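Local structure of DUF4442 domain-containing protein (Pseudomonas aeruginosa, 1SH8) at residues N45-H48 / I49-Y53; A10-L13 / T14-I18; G66-F69 / L70-F73. The protein is of unknown function but is probably a hotdog-fold thioesterase. All coordinates share one frame; numbering follows the deposited sequence.

Overall arrangement
Contacts 2 and 3 are neighbours, whereas contact 1 stands apart in the loop between strand 35-40 and helix 54-62. Helices 7-16 and 64-72 bring contacts 2 and 3 together, their centres 11 Å apart: T14 OG1 and L70 CD1 approach to 3.5 Å, and L13 CB also packs on L70 CD1. Contact 1 lies on the other side of the chain's centre from contact 3, with centres 29 Å apart, and its centre is 24 Å from that of contact 2. Contacts 1 and 2 meet through the dimer instead, since H48 of one subunit packs on K17 of the second subunit. Contact 3 stays inside its own subunit.

Contact 1: residues N45-H48 / I49-Y53; sequences NENH and IGSMY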
loop_
_atom_site.group_PDB
_atom_site.type_symbol
_atom_site.label_atom_id
_atom_site.label_comp_id
_atom_site.label_asym_id
_atom_site.label_seq_id
_atom_site.Cartn_x
_atom_site.Cartn_y
_atom_site.Cartn_z
ATOM N N ASN A 45 12.136 -3.608 7.265
ATOM C CA ASN A 45 10.976 -3.694 6.384
ATOM C C ASN A 45 10.858 -5.042 5.686
ATOM O O ASN A 45 10.170 -5.163 4.675
ATOM C CB ASN A 45 11.050 -2.578 5.338
ATOM C CG ASN A 45 10.907 -1.202 5.952
ATOM O OD1 ASN A 45 11.727 -0.305 5.718
ATOM N ND2 ASN A 45 9.857 -1.022 6.742
ATOM N N GLU A 46 11.523 -6.056 6.235
ATOM C CA GLU A 46 11.502 -7.394 5.653
ATOM C C GLU A 46 10.197 -8.133 5.939
ATOM O O GLU A 46 9.560 -7.914 6.973
ATOM C CB GLU A 46 12.669 -8.233 6.198
ATOM C CG GLU A 46 14.012 -7.506 6.250
ATOM C CD GLU A 46 14.296 -6.860 7.609
ATOM O OE1 GLU A 46 13.337 -6.508 8.335
ATOM O OE2 GLU A 46 15.490 -6.690 7.945
ATOM N N ASN A 47 9.794 -8.999 5.012
ATOM C CA ASN A 47 8.603 -9.801 5.223
ATOM C C ASN A 47 9.103 -11.070 5.913
ATOM O O ASN A 47 10.214 -11.093 6.437
ATOM C CB ASN A 47 7.904 -10.137 3.899
ATOM C CG ASN A 47 8.845 -10.721 2.865
ATOM O OD1 ASN A 47 9.860 -11.332 3.201
ATOM N ND2 ASN A 47 8.499 -10.552 1.593
ATOM N N HIS A 48 8.301 -12.121 5.914
ATOM C CA HIS A 48 8.701 -13.363 6.569
ATOM C C HIS A 48 9.569 -14.254 5.674
ATOM O O HIS A 48 10.186 -15.209 6.149
ATOM C CB HIS A 48 7.445 -14.130 7.001
ATOM C CG HIS A 48 6.496 -14.405 5.876
ATOM N ND1 HIS A 48 6.071 -13.421 5.007
ATOM C CD2 HIS A 48 5.910 -15.553 5.459
ATOM C CE1 HIS A 48 5.270 -13.953 4.099
ATOM N NE2 HIS A 48 5.156 -15.246 4.351
ATOM N N ILE A 49 9.640 -13.923 4.387
ATOM C CA ILE A 49 10.387 -14.742 3.442
ATOM C C ILE A 49 11.643 -14.162 2.789
ATOM O O ILE A 49 11.951 -14.482 1.640
ATOM C CB ILE A 49 9.441 -15.249 2.341
ATOM C CG1 ILE A 49 8.709 -14.069 1.698
ATOM C CG2 ILE A 49 8.436 -16.214 2.938
ATOM C CD1 ILE A 49 7.675 -14.473 0.669
ATOM N N GLY A 50 12.358 -13.308 3.514
ATOM C CA GLY A 50 13.605 -12.761 3.001
ATOM C C GLY A 50 13.653 -11.586 2.038
ATOM O O GLY A 50 14.710 -11.338 1.457
ATOM N N SER A 51 12.549 -10.871 1.846
ATOM C CA SER A 51 12.549 -9.707 0.953
ATOM C C SER A 51 11.671 -8.601 1.540
ATOM O O SER A 51 11.048 -8.793 2.585
ATOM C CB SER A 51 12.060 -10.087 -0.447
ATOM O OG SER A 51 10.737 -10.574 -0.418
ATOM N N MET A 52 11.623 -7.446 0.880
ATOM C CA MET A 52 10.838 -6.330 1.396
ATOM C C MET A 52 9.352 -6.641 1.422
ATOM O O MET A 52 8.799 -7.175 0.462
ATOM C CB MET A 52 11.082 -5.055 0.567
ATOM C CG MET A 52 10.429 -3.783 1.149
ATOM S SD MET A 52 11.037 -2.229 0.414
ATOM C CE MET A 52 9.738 -1.524 -0.083
ATOM N N TYR A 53 8.711 -6.296 2.533
ATOM C CA TYR A 53 7.281 -6.519 2.681
ATOM C C TYR A 53 6.527 -5.662 1.659
ATOM O O TYR A 53 6.895 -4.509 1.414
ATOM C CB TYR A 53 6.835 -6.166 4.107
ATOM C CG TYR A 53 5.332 -6.213 4.282
ATOM C CD1 TYR A 53 4.610 -7.357 3.945
ATOM C CD2 TYR A 53 4.625 -5.092 4.715
ATOM C CE1 TYR A 53 3.219 -7.385 4.024
ATOM C CE2 TYR A 53 3.234 -5.109 4.797
ATOM C CZ TYR A 53 2.542 -6.257 4.445
ATOM O OH TYR A 53 1.171 -6.268 4.473
HETATM O O HOH W 1 12.654 -12.061 5.907
#
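Over one face of the H48 imidazole lies I49 CG2, a CH-pi contact 3.7 Å from the ring centroid and displaced toward the rim. The Y53 ring meets N47 CB at its edge, while F20 of the second subunit packs against it and E62 of that subunit bonds its hydroxyl. The flat amide of N47 turns inward, CG between its own N and carbonyl carbon (chi1 51°), and this puts OD1 inside the turn. S51 N and I49 N reach N47 OD1 from opposite faces of the amide, at 3.0 and 2.9 Å; the S51 bond is nearly straight, that from I49 bent to 133°. N47 OD1 accepting from I49 N makes an Asx turn, and the chain doubles back here before entering helix 54-62, with Y53 at its N-cap position. N47 ND2 donates to S51 OG at 3.0 Å, tilted from the amide plane. E46 and M52 form a single beta bridge, flanked by N47 N to S51 O at 2.7 Å and Y53 N to N45 O at 2.8 Å. At the bend, a water donates to N47 O and accepts from G50 N, both at 2.7 Å.

Contact 2: residues A10-L13 / T14-I18; sequences ARHL and TEEKI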
loop_
_atom_site.group_PDB
_atom_site.type_symbol
_atom_site.label_atom_id
_atom_site.label_comp_id
_atom_site.label_asym_id
_atom_site.label_seq_id
_atom_site.Cartn_x
_atom_site.Cartn_y
_atom_site.Cartn_z
ATOM N N ALA A 10 11.310 20.566 3.632
ATOM C CA ALA A 10 10.619 19.659 2.712
ATOM C C ALA A 10 10.984 18.214 3.038
ATOM O O ALA A 10 10.128 17.328 3.040
ATOM C CB ALA A 10 10.984 19.986 1.264
ATOM N N ARG A 11 12.259 17.983 3.328
ATOM C CA ARG A 11 12.731 16.643 3.666
ATOM C C ARG A 11 12.109 16.182 4.986
ATOM O O ARG A 11 11.655 15.045 5.105
ATOM C CB ARG A 11 14.264 16.638 3.750
ATOM C CG ARG A 11 14.880 15.307 4.166
ATOM C CD ARG A 11 15.035 15.238 5.676
ATOM N NE ARG A 11 15.911 16.303 6.161
ATOM C CZ ARG A 11 15.886 16.785 7.400
ATOM N NH1 ARG A 11 16.719 17.755 7.751
ATOM N NH2 ARG A 11 15.023 16.300 8.285
ATOM N N HIS A 12 12.069 17.075 5.971
ATOM C CA HIS A 12 11.490 16.732 7.262
ATOM C C HIS A 12 10.022 16.338 7.100
ATOM O O HIS A 12 9.580 15.318 7.632
ATOM C CB HIS A 12 11.616 17.915 8.232
ATOM C CG HIS A 12 11.160 17.608 9.625
ATOM N ND1 HIS A 12 9.852 17.760 10.034
ATOM C CD2 HIS A 12 11.836 17.126 10.695
ATOM C CE1 HIS A 12 9.742 17.385 11.298
ATOM N NE2 HIS A 12 10.931 16.996 11.720
ATOM N N LEU A 13 9.265 17.143 6.360
ATOM C CA LEU A 13 7.846 16.853 6.144
ATOM C C LEU A 13 7.650 15.540 5.384
ATOM O O LEU A 13 6.792 14.733 5.737
ATOM C CB LEU A 13 7.179 18.009 5.394
ATOM C CG LEU A 13 7.100 19.316 6.196
ATOM C CD1 LEU A 13 6.506 20.431 5.333
ATOM C CD2 LEU A 13 6.260 19.087 7.455
ATOM N N THR A 14 8.458 15.320 4.353
ATOM C CA THR A 14 8.360 14.102 3.557
ATOM C C THR A 14 8.595 12.848 4.396
ATOM O O THR A 14 7.843 11.877 4.312
ATOM C CB THR A 14 9.389 14.114 2.397
ATOM O OG1 THR A 14 9.089 15.189 1.503
ATOM C CG2 THR A 14 9.347 12.800 1.621
ATOM N N GLU A 15 9.639 12.878 5.214
ATOM C CA GLU A 15 9.993 11.730 6.035
ATOM C C GLU A 15 9.230 11.586 7.339
ATOM O O GLU A 15 9.046 10.467 7.823
ATOM C CB GLU A 15 11.490 11.768 6.367
ATOM C CG GLU A 15 12.413 11.739 5.157
ATOM C CD GLU A 15 13.888 11.824 5.535
ATOM O OE1 GLU A 15 14.201 11.986 6.738
ATOM O OE2 GLU A 15 14.741 11.733 4.624
ATOM N N GLU A 16 8.769 12.701 7.902
ATOM C CA GLU A 16 8.112 12.638 9.205
ATOM C C GLU A 16 6.687 13.133 9.412
ATOM O O GLU A 16 6.130 12.930 10.491
ATOM C CB GLU A 16 9.021 13.318 10.234
ATOM C CG GLU A 16 10.377 12.640 10.374
ATOM C CD GLU A 16 11.319 13.396 11.281
ATOM O OE1 GLU A 16 10.890 13.792 12.387
ATOM O OE2 GLU A 16 12.491 13.589 10.890
ATOM N N LYS A 17 6.072 13.766 8.423
ATOM C CA LYS A 17 4.715 14.248 8.657
ATOM C C LYS A 17 3.747 13.105 8.950
ATOM O O LYS A 17 2.859 13.236 9.795
ATOM C CB LYS A 17 4.205 15.058 7.469
ATOM C CG LYS A 17 2.966 15.877 7.809
ATOM C CD LYS A 17 2.651 16.864 6.711
ATOM C CE LYS A 17 1.468 17.740 7.073
ATOM N NZ LYS A 17 1.169 18.691 5.961
ATOM N N ILE A 18 3.919 11.988 8.251
ATOM C CA ILE A 18 3.059 10.820 8.448
ATOM C C ILE A 18 3.832 9.780 9.258
ATOM O O ILE A 18 4.834 9.230 8.791
ATOM C CB ILE A 18 2.619 10.231 7.082
ATOM C CG1 ILE A 18 1.822 11.285 6.305
ATOM C CG2 ILE A 18 1.773 8.971 7.291
ATOM C CD1 ILE A 18 1.379 10.830 4.931
HETATM O O HOH W 2 13.585 13.777 8.491
#
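T14 hangs on A10 one turn back along helix 7-16, and A10 O takes two bonds from it: the hydroxyl OG1 at 2.8 Å and the backbone N at 2.9 Å. The two donors come from opposite faces of the carbonyl plane. This is the familiar threonine-to-carbonyl bond of an alpha helix; with OG1 anti to the carbonyl carbon (chi1 -64°), it points back toward the preceding turn. The buried hydroxyl is thereby satisfied within the helix, while T14 and L13 pack on L70 of helix 64-72 and T14 also meets L31 of strand 27-32. On this side the helix lies against the rest of the hotdog domain.

R11 and E15 form a polar but well-anchored flank. They cross with the arginine's CD lying 3.5 Å from E15 OE1, and their charged ends part: R11 NH1 forms a salt bridge with E8, and the buried E15 carboxylate reaches R27 through OE1 and the backbone N of A28 through OE2. Guanidinium and carboxylate planes are 43° apart.

The looser, more exposed side belongs to H12, E16 and K17. H12 and E16 also cross, with E16 CB over one face of the imidazole toward its rim and the carboxylate plane turned 51° from the ring. Although H12 NE2 comes within 3.3 Å of E16 OE1, the angle is too poor for a hydrogen bond. K17 N bonds to L13 O, while the lysine chain runs out extended and packs on H48 of the second subunit. A water joins R11, E15 and E16: it accepts from R11 NH2 at 2.9 Å and donates to E15 OE1 and E16 OE2, each at 2.6 Å.

Contact 3: residues G66-F69 / L70-F73; sequences GALF and LTSF
S72 OG turns back on L68 O at 2.8 Å, closing a side-chain bond across the last turn of helix 64-72. Its torsion explains the reach: with chi1 at -44°, OG lies anti to the carbonyl carbon and beside its own N, close to the preceding turn. The same carbonyl receives only weak bonds from S72 N and T71 N. T71 takes a different rotamer, its hydroxyl between N and carbonyl carbon (chi1 69°), where OG1 bonds to the backbone oxygen of E32; T71 CG2 instead rests 3.4 Å from A67 O.

F69 CG is anti to its own N (chi1 153°), and the ring presents its edge to G66 O, which lies in the ring plane. L70 crosses it obliquely, bringing L70 CD2 to 4.0 Å from F69 CE2. F73 comes from the far end of the turn: its CB touches F69 CD1 at 4.2 Å, and the edge of its own ring faces F69 CA. Here the chain leaves helical geometry, yet F73 N still bonds to F69 O at 3.0 Å.

This is the C-terminal end of a largely buried helix of the hotdog domain that touches strands 35-40 and 78-89 and helix 105-118. F69 meets F78 and P80 of strand 78-89, F73 meets I108 and L111, and A67, L68 and T71 touch V36 of strand 35-40. Because S72 OG accepts from G34 N as well as donating to L68 O, this buried hydroxyl is used in both senses and ties the helix end to the turn between strands 27-32 and 35-40.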
loop_
_atom_site.group_PDB
_atom_site.type_symbol
_atom_site.label_atom_id
_atom_site.label_comp_id
_atom_site.label_asym_id
_atom_site.label_seq_id
_atom_site.Cartn_x
_atom_site.Cartn_y
_atom_site.Cartn_z
ATOM N N GLY A 66 2.947 12.652 -2.836
ATOM C CA GLY A 66 2.953 13.671 -1.806
ATOM C C GLY A 66 4.259 14.454 -1.779
ATOM O O GLY A 66 4.257 15.658 -1.521
ATOM N N ALA A 67 5.379 13.784 -2.038
ATOM C CA ALA A 67 6.676 14.463 -2.033
ATOM C C ALA A 67 6.742 15.513 -3.145
ATOM O O ALA A 67 7.208 16.629 -2.915
ATOM C CB ALA A 67 7.816 13.448 -2.184
ATOM N N LEU A 68 6.285 15.160 -4.347
ATOM C CA LEU A 68 6.278 16.111 -5.466
ATOM C C LEU A 68 5.364 17.295 -5.128
ATOM O O LEU A 68 5.643 18.434 -5.490
ATOM C CB LEU A 68 5.799 15.431 -6.753
ATOM C CG LEU A 68 6.866 14.639 -7.513
ATOM C CD1 LEU A 68 6.208 13.744 -8.562
ATOM C CD2 LEU A 68 7.848 15.610 -8.164
ATOM N N PHE A 69 4.267 17.014 -4.430
ATOM C CA PHE A 69 3.338 18.062 -4.008
ATOM C C PHE A 69 4.076 19.045 -3.084
ATOM O O PHE A 69 3.967 20.261 -3.236
ATOM C CB PHE A 69 2.150 17.431 -3.264
ATOM C CG PHE A 69 1.494 18.350 -2.263
ATOM C CD1 PHE A 69 0.609 19.343 -2.676
ATOM C CD2 PHE A 69 1.780 18.229 -0.908
ATOM C CE1 PHE A 69 0.018 20.201 -1.748
ATOM C CE2 PHE A 69 1.193 19.084 0.026
ATOM C CZ PHE A 69 0.310 20.071 -0.396
ATOM N N LEU A 70 4.822 18.504 -2.125
ATOM C CA LEU A 70 5.576 19.331 -1.184
ATOM C C LEU A 70 6.661 20.174 -1.854
ATOM O O LEU A 70 6.941 21.294 -1.420
ATOM C CB LEU A 70 6.226 18.458 -0.106
ATOM C CG LEU A 70 5.303 17.878 0.968
ATOM C CD1 LEU A 70 6.077 16.891 1.824
ATOM C CD2 LEU A 70 4.736 19.005 1.829
ATOM N N THR A 71 7.280 19.650 -2.907
ATOM C CA THR A 71 8.337 20.404 -3.572
ATOM C C THR A 71 7.866 21.261 -4.738
ATOM O O THR A 71 8.589 22.161 -5.175
ATOM C CB THR A 71 9.438 19.477 -4.133
ATOM O OG1 THR A 71 8.913 18.715 -5.230
ATOM C CG2 THR A 71 9.961 18.544 -3.054
ATOM N N SER A 72 6.656 21.010 -5.227
ATOM C CA SER A 72 6.183 21.720 -6.408
ATOM C C SER A 72 4.991 22.660 -6.285
ATOM O O SER A 72 4.812 23.537 -7.134
ATOM C CB SER A 72 5.890 20.697 -7.508
ATOM O OG SER A 72 6.930 19.740 -7.587
ATOM N N PHE A 73 4.177 22.482 -5.252
ATOM C CA PHE A 73 2.994 23.318 -5.094
ATOM C C PHE A 73 2.936 24.046 -3.759
ATOM O O PHE A 73 3.708 23.754 -2.847
ATOM C CB PHE A 73 1.736 22.459 -5.243
ATOM C CG PHE A 73 1.647 21.741 -6.557
ATOM C CD1 PHE A 73 1.424 22.447 -7.737
ATOM C CD2 PHE A 73 1.806 20.359 -6.621
ATOM C CE1 PHE A 73 1.361 21.787 -8.969
ATOM C CE2 PHE A 73 1.745 19.692 -7.842
ATOM C CZ PHE A 73 1.522 20.412 -9.019
#